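Local coordinates for protein multicopper oxidase (PDB 3GDC) that probably oxidises phenol-like substrates at a mononuclear copper and passes the electrons to a copper cluster between subunits that reduces dioxygen, as laccases do, at residues Pro87-Phe92 and Cys133-Leu138; Lys55-Asn60 and Ile142-Tyr147; Ala98-Thr103 and Gln115-Glu120; Asp38-Asp43 and Thr81-His86. One frame throughout, in Å; residues are numbered along the deposited sequence.

Interaction 1: Pro87-Phe92 and Cys133-Leu138; sequences PHTIHF and CHQSPL. With CU (copper (II) ion), chain D; CU (copper (II) ion), chain O.
The imidazole of H134 turns its edge, at CD2, onto one face of the H91 ring, a T-shaped pair with centroids 5.2 Å apart and planes at 79°. One face of H134 carries the methyl CD1 of L138, centred over the ring and 4.0 Å above its plane. The third imidazole, H88, has C133 SG at its edge and in its plane, because both residues bind the same copper. H88 ND1 lies 2.1 Å from that ion and C133 SG 2.2 Å, with H141 supplying another nitrogen. Two backbone N-H groups point at the thiolate: T89 N sits 3.4 Å from C133 SG in a nearly straight bond (166°), and Q135 N makes a matching one. They fix the sulfur and probably temper its charge. T89 OG1 lies between its own backbone N and carbonyl carbon (chi1 72°), where it accepts H134 N at 2.9 Å and also bonds to G102 O. The bent side chain of Q135 crosses P87, Q135 CG 3.4 Å from P87 O. H134 NE2 binds a second copper together with H224 and H269 of a neighbouring subunit. H91 NE2 binds a further copper, as does H222 of that subunit, and H91 ND1 donates to D101 O. A cysteine on one copper, followed directly by a histidine on the next, is the link from type 1 site to trinuclear cluster characteristic of multicopper oxidases.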
loop_
_atom_site.group_PDB
_atom_site.type_symbol
_atom_site.label_atom_id
_atom_site.label_comp_id
_atom_site.label_asym_id
_atom_site.label_seq_id
_atom_site.Cartn_x
_atom_site.Cartn_y
_atom_site.Cartn_z
ATOM N N PRO A 87 23.266 -23.358 4.894
ATOM C CA PRO A 87 23.051 -22.715 6.194
ATOM C C PRO A 87 21.704 -21.999 6.206
ATOM O O PRO A 87 21.255 -21.510 5.165
ATOM C CB PRO A 87 24.183 -21.678 6.265
ATOM C CG PRO A 87 24.519 -21.395 4.830
ATOM C CD PRO A 87 24.387 -22.738 4.160
ATOM N N HIS A 88 21.068 -21.955 7.369
ATOM C CA HIS A 88 19.765 -21.316 7.521
ATOM C C HIS A 88 19.678 -20.678 8.905
ATOM O O HIS A 88 20.516 -20.939 9.792
ATOM C CB HIS A 88 18.620 -22.348 7.373
ATOM C CG HIS A 88 18.518 -22.976 6.015
ATOM N ND1 HIS A 88 18.239 -22.249 4.876
ATOM C CD2 HIS A 88 18.644 -24.266 5.616
ATOM C CE1 HIS A 88 18.225 -23.062 3.832
ATOM N NE2 HIS A 88 18.455 -24.292 4.257
ATOM N N THR A 89 18.662 -19.843 9.100
ATOM C CA THR A 89 18.360 -19.302 10.417
ATOM C C THR A 89 16.834 -19.287 10.608
ATOM O O THR A 89 16.068 -19.676 9.700
ATOM C CB THR A 89 18.896 -17.842 10.596
ATOM O OG1 THR A 89 18.105 -16.945 9.821
ATOM C CG2 THR A 89 20.365 -17.702 10.192
ATOM N N ILE A 90 16.393 -18.848 11.779
ATOM C CA ILE A 90 15.019 -18.385 11.934
ATOM C C ILE A 90 15.061 -16.978 12.493
ATOM O O ILE A 90 15.580 -16.738 13.600
ATOM C CB ILE A 90 14.136 -19.253 12.868
ATOM C CG1 ILE A 90 14.233 -20.748 12.534
ATOM C CG2 ILE A 90 12.674 -18.753 12.824
ATOM C CD1 ILE A 90 13.428 -21.657 13.493
ATOM N N HIS A 91 14.508 -16.053 11.718
ATOM C CA HIS A 91 14.312 -14.698 12.159
ATOM C C HIS A 91 12.836 -14.474 12.483
ATOM O O HIS A 91 11.962 -14.622 11.615
ATOM C CB HIS A 91 14.769 -13.717 11.078
ATOM C CG HIS A 91 14.374 -12.315 11.369
ATOM N ND1 HIS A 91 14.885 -11.608 12.436
ATOM C CD2 HIS A 91 13.476 -11.500 10.770
ATOM C CE1 HIS A 91 14.341 -10.407 12.465
ATOM N NE2 HIS A 91 13.477 -10.318 11.469
ATOM N N PHE A 92 12.549 -14.122 13.728
ATOM C CA PHE A 92 11.177 -13.874 14.145
ATOM C C PHE A 92 10.811 -12.396 14.042
ATOM O O PHE A 92 11.639 -11.523 14.307
ATOM C CB PHE A 92 10.960 -14.341 15.593
ATOM C CG PHE A 92 10.735 -15.808 15.721
ATOM C CD1 PHE A 92 9.438 -16.322 15.795
ATOM C CD2 PHE A 92 11.813 -16.687 15.767
ATOM C CE1 PHE A 92 9.220 -17.693 15.915
ATOM C CE2 PHE A 92 11.598 -18.069 15.883
ATOM C CZ PHE A 92 10.302 -18.561 15.952
ATOM N N CYS A 133 13.524 -17.433 7.310
ATOM C CA CYS A 133 14.974 -17.522 7.300
ATOM C C CYS A 133 15.591 -16.171 6.943
ATOM O O CYS A 133 15.017 -15.401 6.159
ATOM C CB CYS A 133 15.443 -18.605 6.321
ATOM S SG CYS A 133 17.238 -18.748 6.244
ATOM N N HIS A 134 16.755 -15.873 7.517
ATOM C CA HIS A 134 17.416 -14.605 7.205
ATOM C C HIS A 134 18.844 -14.778 6.652
ATOM O O HIS A 134 19.661 -13.855 6.698
ATOM C CB HIS A 134 17.377 -13.668 8.420
ATOM C CG HIS A 134 17.351 -12.217 8.057
ATOM N ND1 HIS A 134 18.420 -11.586 7.460
ATOM C CD2 HIS A 134 16.390 -11.275 8.203
ATOM C CE1 HIS A 134 18.120 -10.316 7.253
ATOM N NE2 HIS A 134 16.891 -10.104 7.692
ATOM N N GLN A 135 19.136 -15.967 6.137
ATOM C CA GLN A 135 20.399 -16.239 5.459
ATOM C C GLN A 135 20.452 -15.531 4.096
ATOM O O GLN A 135 19.444 -15.450 3.378
ATOM C CB GLN A 135 20.580 -17.753 5.290
ATOM C CG GLN A 135 21.911 -18.207 4.653
ATOM C CD GLN A 135 23.106 -18.060 5.586
ATOM O OE1 GLN A 135 24.256 -17.965 5.137
ATOM N NE2 GLN A 135 22.845 -18.052 6.878
ATOM N N SER A 136 21.627 -15.011 3.749
ATOM C CA SER A 136 21.851 -14.428 2.424
ATOM C C SER A 136 22.298 -15.510 1.440
ATOM O O SER A 136 23.024 -16.431 1.824
ATOM C CB SER A 136 22.897 -13.310 2.487
ATOM O OG SER A 136 22.500 -12.296 3.398
ATOM N N PRO A 137 21.873 -15.417 0.161
ATOM C CA PRO A 137 21.011 -14.400 -0.460
ATOM C C PRO A 137 19.574 -14.483 0.030
ATOM O O PRO A 137 18.976 -15.568 0.005
ATOM C CB PRO A 137 21.072 -14.752 -1.951
ATOM C CG PRO A 137 21.403 -16.180 -1.989
ATOM C CD PRO A 137 22.302 -16.431 -0.818
ATOM N N LEU A 138 19.047 -13.344 0.473
ATOM C CA LEU A 138 17.736 -13.256 1.117
ATOM C C LEU A 138 16.572 -13.813 0.298
ATOM O O LEU A 138 15.720 -14.507 0.851
ATOM C CB LEU A 138 17.428 -11.805 1.514
ATOM C CG LEU A 138 17.639 -11.280 2.944
ATOM C CD1 LEU A 138 16.455 -11.646 3.861
ATOM C CD2 LEU A 138 18.961 -11.740 3.537
HETATM CU CU CU D . 17.826 -20.234 4.758
HETATM CU CU CU O . 15.955 -8.438 7.940
#

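Interaction 2: Lys55-Asn60 and Ile142-Tyr147; sequences KGWSYN and IAKGLY
K144 lays its side chain across the indole of W57, joining the chain that leaves helix 138-143 to strand 52-59. CB starts 3.7 Å from W57 CE3, and CG stays on the same side. A turn at chi2 (-97°) brings CD round toward the carbonyl of K55, and a further bend at the next bond sets CE 3.5 Å above the indole plane, offset toward the rim. The ammonium does two things: NZ donates to K55 O at 2.7 Å, and it makes a cation-pi contact 4.6 Å from the centroid of the five-membered ring. In the backbone, W57 N donates to K144 O at 2.9 Å. At G145, with positive phi, a side chain would collide with W57 O. L146, the centre of an inverse gamma turn, packs its CG against W57 CB and centres CD2 over one face of Y59, 3.7 Å from the ring centroid. Water 1 bridges Y59 N and G145 O, while Y59 OH bonds to T89 O. A lysine charge held between a carbonyl and an indole, which it would probably polarise, thus gives way to mainly apolar packing of L146 between W57 and Y59, beside the copper bound by H88 and C133.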
loop_
_atom_site.group_PDB
_atom_site.type_symbol
_atom_site.label_atom_id
_atom_site.label_comp_id
_atom_site.label_asym_id
_atom_site.label_seq_id
_atom_site.Cartn_x
_atom_site.Cartn_y
_atom_site.Cartn_z
ATOM N N LYS A 55 11.377 -27.596 -5.695
ATOM C CA LYS A 55 12.418 -28.001 -4.742
ATOM C C LYS A 55 12.430 -26.983 -3.605
ATOM O O LYS A 55 13.006 -25.895 -3.725
ATOM C CB LYS A 55 13.792 -28.081 -5.416
ATOM C CG LYS A 55 13.825 -28.970 -6.673
ATOM C CD LYS A 55 15.249 -29.399 -7.030
ATOM C CE LYS A 55 15.816 -30.406 -6.019
ATOM N NZ LYS A 55 15.100 -31.716 -6.040
ATOM N N GLY A 56 11.734 -27.327 -2.527
ATOM C CA GLY A 56 11.552 -26.421 -1.405
ATOM C C GLY A 56 12.577 -26.575 -0.295
ATOM O O GLY A 56 13.230 -27.612 -0.158
ATOM N N TRP A 57 12.739 -25.488 0.451
ATOM C CA TRP A 57 13.412 -25.488 1.733
ATOM C C TRP A 57 12.294 -25.195 2.725
ATOM O O TRP A 57 11.664 -24.130 2.659
ATOM C CB TRP A 57 14.446 -24.371 1.793
ATOM C CG TRP A 57 15.633 -24.546 0.893
ATOM C CD1 TRP A 57 16.075 -25.704 0.310
ATOM C CD2 TRP A 57 16.552 -23.523 0.495
ATOM N NE1 TRP A 57 17.208 -25.459 -0.439
ATOM C CE2 TRP A 57 17.522 -24.130 -0.341
ATOM C CE3 TRP A 57 16.641 -22.148 0.749
ATOM C CZ2 TRP A 57 18.573 -23.404 -0.922
ATOM C CZ3 TRP A 57 17.689 -21.429 0.181
ATOM C CH2 TRP A 57 18.635 -22.057 -0.653
ATOM N N SER A 58 12.032 -26.128 3.625
ATOM C CA SER A 58 10.851 -26.027 4.470
ATOM C C SER A 58 11.158 -26.281 5.933
ATOM O O SER A 58 12.033 -27.078 6.264
ATOM C CB SER A 58 9.781 -27.020 4.012
ATOM O OG SER A 58 10.218 -28.350 4.197
ATOM N N TYR A 59 10.412 -25.611 6.799
ATOM C CA TYR A 59 10.415 -25.925 8.218
ATOM C C TYR A 59 9.415 -27.050 8.480
ATOM O O TYR A 59 8.213 -26.892 8.209
ATOM C CB TYR A 59 10.015 -24.698 9.030
ATOM C CG TYR A 59 10.946 -23.513 8.963
ATOM C CD1 TYR A 59 12.269 -23.595 9.429
ATOM C CD2 TYR A 59 10.486 -22.278 8.497
ATOM C CE1 TYR A 59 13.113 -22.491 9.387
ATOM C CE2 TYR A 59 11.331 -21.153 8.472
ATOM C CZ TYR A 59 12.644 -21.275 8.915
ATOM O OH TYR A 59 13.474 -20.170 8.896
ATOM N N ASN A 60 9.910 -28.176 9.002
ATOM C CA ASN A 60 9.085 -29.351 9.331
ATOM C C ASN A 60 8.333 -29.939 8.131
ATOM O O ASN A 60 7.246 -30.517 8.285
ATOM C CB ASN A 60 8.107 -29.041 10.482
ATOM C CG ASN A 60 8.798 -28.952 11.836
ATOM O OD1 ASN A 60 10.013 -29.127 11.944
ATOM N ND2 ASN A 60 8.022 -28.670 12.875
ATOM N N ILE A 142 13.915 -17.026 1.645
ATOM C CA ILE A 142 12.498 -16.867 1.997
ATOM C C ILE A 142 11.631 -17.572 0.937
ATOM O O ILE A 142 10.746 -18.371 1.273
ATOM C CB ILE A 142 12.088 -15.380 2.155
ATOM C CG1 ILE A 142 12.896 -14.710 3.284
ATOM C CG2 ILE A 142 10.585 -15.248 2.466
ATOM C CD1 ILE A 142 12.714 -13.191 3.363
ATOM N N ALA A 143 11.908 -17.295 -0.333
ATOM C CA ALA A 143 11.054 -17.775 -1.437
ATOM C C ALA A 143 11.007 -19.300 -1.591
ATOM O O ALA A 143 9.997 -19.854 -2.059
ATOM C CB ALA A 143 11.470 -17.122 -2.758
ATOM N N LYS A 144 12.079 -19.982 -1.196
ATOM C CA LYS A 144 12.106 -21.442 -1.272
ATOM C C LYS A 144 11.215 -22.140 -0.245
ATOM O O LYS A 144 10.995 -23.344 -0.334
ATOM C CB LYS A 144 13.540 -21.993 -1.242
ATOM C CG LYS A 144 14.385 -21.583 -2.452
ATOM C CD LYS A 144 14.423 -22.645 -3.524
ATOM C CE LYS A 144 15.396 -23.754 -3.173
ATOM N NZ LYS A 144 15.431 -24.795 -4.241
ATOM N N GLY A 145 10.688 -21.393 0.724
ATOM C CA GLY A 145 9.639 -21.918 1.573
ATOM C C GLY A 145 9.820 -21.711 3.066
ATOM O O GLY A 145 8.949 -22.099 3.847
ATOM N N LEU A 146 10.937 -21.097 3.460
ATOM C CA LEU A 146 11.270 -20.954 4.886
ATOM C C LEU A 146 10.557 -19.774 5.557
ATOM O O LEU A 146 11.139 -18.707 5.773
ATOM C CB LEU A 146 12.794 -20.889 5.101
ATOM C CG LEU A 146 13.553 -22.161 4.722
ATOM C CD1 LEU A 146 15.051 -21.889 4.764
ATOM C CD2 LEU A 146 13.198 -23.358 5.615
ATOM N N TYR A 147 9.284 -19.983 5.886
ATOM C CA TYR A 147 8.487 -18.985 6.603
ATOM C C TYR A 147 7.291 -19.638 7.263
ATOM O O TYR A 147 6.858 -20.722 6.856
ATOM C CB TYR A 147 8.002 -17.881 5.654
ATOM C CG TYR A 147 7.497 -18.434 4.325
ATOM C CD1 TYR A 147 6.258 -19.071 4.238
ATOM C CD2 TYR A 147 8.273 -18.335 3.168
ATOM C CE1 TYR A 147 5.784 -19.587 3.008
ATOM C CE2 TYR A 147 7.814 -18.850 1.946
ATOM C CZ TYR A 147 6.563 -19.475 1.890
ATOM O OH TYR A 147 6.097 -20.004 0.698
HETATM O O HOH W 1 8.382 -23.786 5.855
#

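Interaction 3: Ala98-Thr103 and Gln115-Glu120; sequences ATMDGT and QSFTYE
M100 sets its thioether against the rim of F117, a Met-aromatic contact that joins the loop 98-103 to strand 116-122 of the first cupredoxin domain. The sulfur comes in at the ring edge, with M100 SD 3.8 Å from F117 CE2, and the methyl CE continues past CZ toward T118 O. A bend at chi2 (-63°) swings SD toward the strand, where E120 N donates to it in a weak bond of 3.4 Å. Nearer the backbone, M100 CG lies 3.3 Å from E120 O. An alanine in place of M100 would probably leave the E120 N-H without its sulfur acceptor and open a gap beside the edge of F117. Y119 reaches the same loop further along: its CD1 is 3.6 Å from M100 O, and CE1 packs on the CA of G102, while its hydroxyl bonds to I90 N. Elsewhere the loop meets copper ligands: besides H91 of its own chain, D101 reaches H224 of a neighbouring subunit, OD2 bonding to H224 ND1. T103 OG1 donates to that same D101 OD2 at 2.7 Å, from above the carboxylate plane. Within the strand, F117 CD2 lies over the centre of the Y119 ring, 3.7 Å above its plane.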
loop_
_atom_site.group_PDB
_atom_site.type_symbol
_atom_site.label_atom_id
_atom_site.label_comp_id
_atom_site.label_asym_id
_atom_site.label_seq_id
_atom_site.Cartn_x
_atom_site.Cartn_y
_atom_site.Cartn_z
ATOM N N ALA A 98 19.171 -9.130 20.489
ATOM C CA ALA A 98 19.926 -9.164 19.231
ATOM C C ALA A 98 20.550 -10.527 18.887
ATOM O O ALA A 98 20.573 -10.934 17.722
ATOM C CB ALA A 98 20.991 -8.044 19.214
ATOM N N THR A 99 21.047 -11.237 19.904
ATOM C CA THR A 99 21.611 -12.574 19.718
ATOM C C THR A 99 20.557 -13.637 19.395
ATOM O O THR A 99 20.900 -14.777 19.064
ATOM C CB THR A 99 22.343 -13.041 20.993
ATOM O OG1 THR A 99 21.477 -12.838 22.111
ATOM C CG2 THR A 99 23.650 -12.267 21.189
ATOM N N MET A 100 19.284 -13.269 19.523
ATOM C CA MET A 100 18.172 -14.187 19.244
ATOM C C MET A 100 17.415 -13.830 17.966
ATOM O O MET A 100 16.312 -14.330 17.724
ATOM C CB MET A 100 17.216 -14.241 20.439
ATOM C CG MET A 100 17.834 -14.901 21.681
ATOM S SD MET A 100 18.237 -16.612 21.350
ATOM C CE MET A 100 19.112 -17.071 22.854
ATOM N N ASP A 101 18.042 -13.001 17.140
ATOM C CA ASP A 101 17.372 -12.373 16.002
ATOM C C ASP A 101 17.501 -13.190 14.711
ATOM O O ASP A 101 16.836 -12.894 13.709
ATOM C CB ASP A 101 17.959 -10.959 15.838
ATOM C CG ASP A 101 17.321 -10.168 14.726
ATOM O OD1 ASP A 101 16.095 -9.948 14.759
ATOM O OD2 ASP A 101 18.075 -9.742 13.829
ATOM N N GLY A 102 18.356 -14.209 14.724
ATOM C CA GLY A 102 18.569 -15.055 13.537
ATOM C C GLY A 102 19.235 -14.352 12.364
ATOM O O GLY A 102 18.978 -14.672 11.207
ATOM N N THR A 103 20.097 -13.385 12.657
ATOM C CA THR A 103 20.798 -12.656 11.603
ATOM C C THR A 103 22.253 -13.120 11.514
ATOM O O THR A 103 22.966 -13.086 12.510
ATOM C CB THR A 103 20.706 -11.130 11.839
ATOM O OG1 THR A 103 19.341 -10.722 11.705
ATOM C CG2 THR A 103 21.565 -10.362 10.848
ATOM N N GLN A 115 23.635 -28.579 12.369
ATOM C CA GLN A 115 23.784 -27.882 13.642
ATOM C C GLN A 115 22.435 -27.402 14.179
ATOM O O GLN A 115 21.447 -27.350 13.431
ATOM C CB GLN A 115 24.837 -26.770 13.528
ATOM C CG GLN A 115 26.137 -27.302 12.876
ATOM C CD GLN A 115 27.416 -26.541 13.228
ATOM O OE1 GLN A 115 27.385 -25.384 13.638
ATOM N NE2 GLN A 115 28.558 -27.198 13.035
ATOM N N SER A 116 22.400 -27.101 15.478
ATOM C CA SER A 116 21.169 -26.750 16.186
ATOM C C SER A 116 21.350 -25.489 17.034
ATOM O O SER A 116 22.460 -25.181 17.483
ATOM C CB SER A 116 20.716 -27.909 17.083
ATOM O OG SER A 116 20.347 -29.052 16.327
ATOM N N PHE A 117 20.253 -24.770 17.257
ATOM C CA PHE A 117 20.251 -23.579 18.088
ATOM C C PHE A 117 18.869 -23.390 18.672
ATOM O O PHE A 117 17.869 -23.585 17.982
ATOM C CB PHE A 117 20.642 -22.337 17.275
ATOM C CG PHE A 117 20.764 -21.086 18.096
ATOM C CD1 PHE A 117 21.928 -20.825 18.817
ATOM C CD2 PHE A 117 19.720 -20.169 18.158
ATOM C CE1 PHE A 117 22.052 -19.671 19.584
ATOM C CE2 PHE A 117 19.831 -19.003 18.927
ATOM C CZ PHE A 117 21.000 -18.751 19.641
ATOM N N THR A 118 18.819 -23.023 19.945
ATOM C CA THR A 118 17.554 -22.695 20.591
ATOM C C THR A 118 17.331 -21.180 20.658
ATOM O O THR A 118 18.049 -20.459 21.360
ATOM C CB THR A 118 17.441 -23.334 21.992
ATOM O OG1 THR A 118 17.600 -24.752 21.879
ATOM C CG2 THR A 118 16.080 -23.026 22.626
ATOM N N TYR A 119 16.324 -20.711 19.921
ATOM C CA TYR A 119 15.861 -19.329 20.013
ATOM C C TYR A 119 14.983 -19.207 21.240
ATOM O O TYR A 119 14.097 -20.030 21.448
ATOM C CB TYR A 119 15.083 -18.911 18.752
ATOM C CG TYR A 119 15.932 -18.951 17.509
ATOM C CD1 TYR A 119 16.747 -17.868 17.165
ATOM C CD2 TYR A 119 15.923 -20.071 16.673
ATOM C CE1 TYR A 119 17.545 -17.909 16.025
ATOM C CE2 TYR A 119 16.705 -20.122 15.532
ATOM C CZ TYR A 119 17.511 -19.032 15.212
ATOM O OH TYR A 119 18.295 -19.073 14.087
ATOM N N GLU A 120 15.247 -18.181 22.046
ATOM C CA GLU A 120 14.505 -17.913 23.276
ATOM C C GLU A 120 14.101 -16.448 23.353
ATOM O O GLU A 120 14.921 -15.562 23.122
ATOM C CB GLU A 120 15.361 -18.266 24.502
ATOM C CG GLU A 120 16.009 -19.648 24.444
ATOM C CD GLU A 120 16.773 -20.005 25.712
ATOM O OE1 GLU A 120 16.634 -19.283 26.731
ATOM O OE2 GLU A 120 17.505 -21.025 25.690
#

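Interaction 4: Asp38-Asp43 and Thr81-His86; sequences DIVAVD and TNAGAH
I39 O takes two donors: T81 N at 2.9 Å and, weakly, water 2, which also bonds to T81 OG1. That hydroxyl bonds to S116 OG as well. This starts a short parallel ladder between strands 33-49 and 75-82 in the beta sheet of a cupredoxin domain. A41 N continues it by donating to T81 O at 2.9 Å, and A41 O accepts A83 N. V40 and T81 share one face of the sheet, where V40 CG1 also meets A83 CB at 3.6 Å; A41 and N82 share the other and both touch H88. N82 CG is anti to the backbone N (chi1 -176°), and OD1 closes an Asx turn by accepting G84 N at 2.8 Å. Its ND2 donates almost straight (177°) to H86 O at 2.7 Å and also bonds to I111 O. An alanine in place of N82 would probably leave G84 N and H86 O without these mates. At the far end D43 OD2 accepts A85 N at 3.1 Å on the syn side, though tilted out of the carboxylate plane. Water 4 donates to D43 OD1 at 2.7 Å and lies in the plane of the H86 ring, bonded to ND1.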
loop_
_atom_site.group_PDB
_atom_site.type_symbol
_atom_site.label_atom_id
_atom_site.label_comp_id
_atom_site.label_asym_id
_atom_site.label_seq_id
_atom_site.Cartn_x
_atom_site.Cartn_y
_atom_site.Cartn_z
ATOM N N ASP A 38 9.939 -27.905 18.493
ATOM C CA ASP A 38 11.076 -28.361 17.699
ATOM C C ASP A 38 10.797 -28.054 16.238
ATOM O O ASP A 38 9.768 -28.479 15.696
ATOM C CB ASP A 38 11.287 -29.869 17.842
ATOM C CG ASP A 38 11.443 -30.299 19.276
ATOM O OD1 ASP A 38 12.144 -29.598 20.025
ATOM O OD2 ASP A 38 10.857 -31.337 19.647
ATOM N N ILE A 39 11.710 -27.326 15.607
ATOM C CA ILE A 39 11.562 -26.938 14.206
ATOM C C ILE A 39 12.822 -27.390 13.479
ATOM O O ILE A 39 13.947 -27.114 13.927
ATOM C CB ILE A 39 11.339 -25.400 14.064
ATOM C CG1 ILE A 39 10.006 -24.982 14.722
ATOM C CG2 ILE A 39 11.394 -24.965 12.594
ATOM C CD1 ILE A 39 9.590 -23.510 14.516
ATOM N N VAL A 40 12.637 -28.080 12.357
ATOM C CA VAL A 40 13.758 -28.590 11.569
ATOM C C VAL A 40 13.677 -28.053 10.142
ATOM O O VAL A 40 12.621 -28.151 9.508
ATOM C CB VAL A 40 13.762 -30.142 11.523
ATOM C CG1 VAL A 40 14.959 -30.656 10.720
ATOM C CG2 VAL A 40 13.774 -30.749 12.939
ATOM N N ALA A 41 14.772 -27.477 9.634
ATOM C CA ALA A 41 14.824 -27.089 8.221
ATOM C C ALA A 41 15.165 -28.317 7.377
ATOM O O ALA A 41 16.147 -29.017 7.635
ATOM C CB ALA A 41 15.816 -25.939 7.978
ATOM N N VAL A 42 14.309 -28.618 6.408
ATOM C CA VAL A 42 14.474 -29.826 5.601
ATOM C C VAL A 42 14.237 -29.507 4.131
ATOM O O VAL A 42 13.293 -28.790 3.790
ATOM C CB VAL A 42 13.514 -30.987 6.032
ATOM C CG1 VAL A 42 13.755 -31.406 7.459
ATOM C CG2 VAL A 42 12.059 -30.605 5.853
ATOM N N ASP A 43 15.097 -30.048 3.272
ATOM C CA ASP A 43 14.932 -29.901 1.836
ATOM C C ASP A 43 13.910 -30.948 1.393
ATOM O O ASP A 43 14.037 -32.127 1.730
ATOM C CB ASP A 43 16.273 -30.109 1.126
ATOM C CG ASP A 43 17.342 -29.124 1.581
ATOM O OD1 ASP A 43 16.993 -28.063 2.149
ATOM O OD2 ASP A 43 18.542 -29.422 1.373
ATOM N N THR A 81 16.835 -27.129 14.367
ATOM C CA THR A 81 17.890 -27.967 13.794
ATOM C C THR A 81 17.898 -27.778 12.282
ATOM O O THR A 81 16.837 -27.782 11.643
ATOM C CB THR A 81 17.707 -29.463 14.135
ATOM O OG1 THR A 81 17.763 -29.642 15.551
ATOM C CG2 THR A 81 18.807 -30.330 13.488
ATOM N N ASN A 82 19.088 -27.593 11.721
ATOM C CA ASN A 82 19.230 -27.457 10.278
ATOM C C ASN A 82 19.591 -28.808 9.683
ATOM O O ASN A 82 20.725 -29.268 9.816
ATOM C CB ASN A 82 20.280 -26.393 9.903
ATOM C CG ASN A 82 20.365 -26.170 8.400
ATOM O OD1 ASN A 82 19.623 -26.790 7.632
ATOM N ND2 ASN A 82 21.265 -25.291 7.971
ATOM N N ALA A 83 18.612 -29.455 9.053
ATOM C CA ALA A 83 18.845 -30.715 8.356
ATOM C C ALA A 83 18.938 -30.530 6.835
ATOM O O ALA A 83 18.921 -31.506 6.082
ATOM C CB ALA A 83 17.761 -31.739 8.725
ATOM N N GLY A 84 19.040 -29.277 6.395
ATOM C CA GLY A 84 19.218 -28.946 4.976
ATOM C C GLY A 84 20.667 -28.947 4.513
ATOM O O GLY A 84 21.586 -29.154 5.309
ATOM N N ALA A 85 20.870 -28.714 3.222
ATOM C CA ALA A 85 22.206 -28.706 2.616
ATOM C C ALA A 85 22.886 -27.345 2.718
ATOM O O ALA A 85 24.081 -27.222 2.435
ATOM C CB ALA A 85 22.125 -29.138 1.154
ATOM N N HIS A 86 22.118 -26.326 3.104
ATOM C CA HIS A 86 22.602 -24.944 3.136
ATOM C C HIS A 86 22.453 -24.379 4.544
ATOM O O HIS A 86 21.602 -24.848 5.313
ATOM C CB HIS A 86 21.806 -24.079 2.146
ATOM C CG HIS A 86 21.769 -24.631 0.753
ATOM N ND1 HIS A 86 20.881 -25.612 0.361
ATOM C CD2 HIS A 86 22.517 -24.344 -0.339
ATOM C CE1 HIS A 86 21.080 -25.900 -0.912
ATOM N NE2 HIS A 86 22.069 -25.147 -1.360
HETATM O O HOH W 2 15.138 -29.263 16.398
HETATM O O HOH W 3 17.194 -31.784 3.976
HETATM O O HOH W 4 19.106 -26.343 2.358
#

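In the fold
Interaction 1 is the hub, reaching from the type 1 copper to the cluster shared with a neighbouring subunit. Interaction 2 touches it beside the type 1 ion: L146 CD1 lies 3.2 Å from that copper without binding it, probably in the axial position, as in laccases with a non-coordinating axial residue. C133 N and L146 O, 3.1 Å apart, tie the two backbones. Interaction 3 meets interaction 1 at the cluster end, their centres about 11 Å apart. Interaction 4 lies about 12 Å from interaction 1, centre to centre, and ties the others together through the sheet: S58 O meets V42 N at 2.8 Å on the side of interaction 2, and Q115 O meets N82 N at 2.9 Å on that of interaction 3.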